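Local coordinates for sugar kinase, pfkB family (PDB 2AJR) that probably transfers phosphate from ATP to a sugar phosphate, possibly fructose 1-phosphate, as a PfkB-type carbohydrate kinase, at the interface of chains A and B. Residues are numbered along the deposited sequence; one frame, centred on the assembly and turned at random. Chains: chain A/B, sugar kinase, pfkB family.

The interface of chains A and B. Residues chain A 118-122; chain B 36-38.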
loop_
_atom_site.group_PDB
_atom_site.type_symbol
_atom_site.label_atom_id
_atom_site.label_comp_id
_atom_site.label_asym_id
_atom_site.label_seq_id
_atom_site.Cartn_x
_atom_site.Cartn_y
_atom_site.Cartn_z
ATOM N N ILE A 118 -11.691 -10.066 -4.918
ATOM C CA ILE A 118 -10.727 -9.545 -3.953
ATOM C C ILE A 118 -9.349 -9.888 -4.542
ATOM O O ILE A 118 -9.022 -11.068 -4.795
ATOM C CB ILE A 118 -10.824 -10.207 -2.515
ATOM C CG1 ILE A 118 -12.265 -10.456 -2.090
ATOM C CG2 ILE A 118 -10.190 -9.323 -1.423
ATOM C CD1 ILE A 118 -12.419 -11.072 -0.634
ATOM N N THR A 119 -8.558 -8.857 -4.795
ATOM C CA THR A 119 -7.152 -9.013 -5.107
ATOM C C THR A 119 -6.451 -8.568 -3.829
ATOM O O THR A 119 -6.644 -7.431 -3.383
ATOM C CB THR A 119 -6.781 -8.130 -6.271
ATOM O OG1 THR A 119 -7.722 -8.355 -7.313
ATOM C CG2 THR A 119 -5.382 -8.419 -6.768
ATOM N N ALA A 120 -5.687 -9.468 -3.211
ATOM C CA ALA A 120 -5.091 -9.175 -1.897
ATOM C C ALA A 120 -3.589 -9.320 -1.963
ATOM O O ALA A 120 -3.078 -10.222 -2.624
ATOM C CB ALA A 120 -5.671 -10.083 -0.815
ATOM N N ILE A 121 -2.886 -8.408 -1.297
ATOM C CA ILE A 121 -1.435 -8.454 -1.239
ATOM C C ILE A 121 -0.997 -8.462 0.226
ATOM O O ILE A 121 -1.221 -7.490 0.952
ATOM C CB ILE A 121 -0.787 -7.266 -1.958
ATOM C CG1 ILE A 121 -1.326 -7.139 -3.384
ATOM C CG2 ILE A 121 0.715 -7.449 -1.971
ATOM C CD1 ILE A 121 -0.906 -5.883 -4.093
ATOM N N ASN A 122 -0.386 -9.566 0.648
ATOM C CA ASN A 122 -0.016 -9.743 2.044
ATOM C C ASN A 122 1.472 -9.722 2.234
ATOM O O ASN A 122 2.220 -10.549 1.712
ATOM C CB ASN A 122 -0.619 -11.023 2.616
ATOM C CG ASN A 122 -2.134 -10.916 2.789
ATOM O OD1 ASN A 122 -2.693 -9.828 2.770
ATOM N ND2 ASN A 122 -2.788 -12.042 2.942
ATOM N N ARG B 36 -6.714 -12.735 -6.892
ATOM C CA ARG B 36 -5.843 -13.711 -6.228
ATOM C C ARG B 36 -5.185 -13.067 -5.002
ATOM O O ARG B 36 -5.090 -11.845 -4.926
ATOM C CB ARG B 36 -4.788 -14.261 -7.206
ATOM C CG ARG B 36 -5.314 -14.603 -8.610
ATOM C CD ARG B 36 -4.575 -15.799 -9.248
ATOM N NE ARG B 36 -3.112 -15.619 -9.260
ATOM C CZ ARG B 36 -2.347 -15.446 -10.347
ATOM N NH1 ARG B 36 -2.874 -15.433 -11.576
ATOM N NH2 ARG B 36 -1.025 -15.289 -10.201
ATOM N N LEU B 37 -4.812 -13.906 -4.031
ATOM C CA LEU B 37 -4.017 -13.517 -2.859
ATOM C C LEU B 37 -2.539 -13.666 -3.215
ATOM O O LEU B 37 -2.148 -14.658 -3.807
ATOM C CB LEU B 37 -4.336 -14.438 -1.687
ATOM C CG LEU B 37 -3.587 -14.256 -0.360
ATOM C CD1 LEU B 37 -3.989 -12.968 0.336
ATOM C CD2 LEU B 37 -3.867 -15.419 0.552
ATOM N N TYR B 38 -1.727 -12.680 -2.870
ATOM C CA TYR B 38 -0.299 -12.733 -3.119
ATOM C C TYR B 38 0.434 -12.588 -1.804
ATOM O O TYR B 38 0.307 -11.561 -1.165
ATOM C CB TYR B 38 0.100 -11.595 -4.034
ATOM C CG TYR B 38 -0.444 -11.738 -5.422
ATOM C CD1 TYR B 38 0.265 -12.429 -6.391
ATOM C CD2 TYR B 38 -1.679 -11.197 -5.767
ATOM C CE1 TYR B 38 -0.227 -12.575 -7.668
ATOM C CE2 TYR B 38 -2.187 -11.340 -7.047
ATOM C CZ TYR B 38 -1.457 -12.037 -7.995
ATOM O OH TYR B 38 -1.928 -12.189 -9.278
#
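The carbonyl oxygen of B:Tyr38 receives the backbone N-H of A:Asn122 at 2.8 Å from its N to that O, in a nearly straight bond (176° at the hydrogen). B:Tyr38 also donates its own N-H to A:Ala120, two residues earlier in chain A, at 2.8 Å from N to O, a more bent bond of 147° at the hydrogen. The ladder is completed by A:Ala120 N, which gives its hydrogen to B:Arg36 O at 3.0 Å. A:Ala120 and B:Tyr38 are thus each bound through both N-H and C=O, and the short strand 37-39 of chain B runs parallel to strand 117-122 of chain A, extending its sheet across the interface. The two-fold repeats this pairing with the chains exchanged, an intermolecular strand addition of the kind by which lid strands of PfkB kinases can pair in dimers; the structure alone does not show whether this dimer forms in solution.

B:Leu37 packs against chain A on one face of the paired strands. Its CG is anti to the backbone N (chi1 178°), and it reaches over with CD1, which lies 3.5 Å from the A:Ala120 CB methyl. The same branch crosses the side chain of A:Asn122 at about a right angle, but its approach to the amide is too tight to be reliable. On the opposite face the edge of the B:Tyr38 ring meets A:Ala120 O, which lies in the ring plane. Within chain B, the phenol OH of that ring sits 3.2 Å above the guanidinium plane of B:Arg36, displaced toward its rim. Nearer the strands, the ring carbon CD2 of B:Tyr38 lies 3.6 Å from A:Ala120 O.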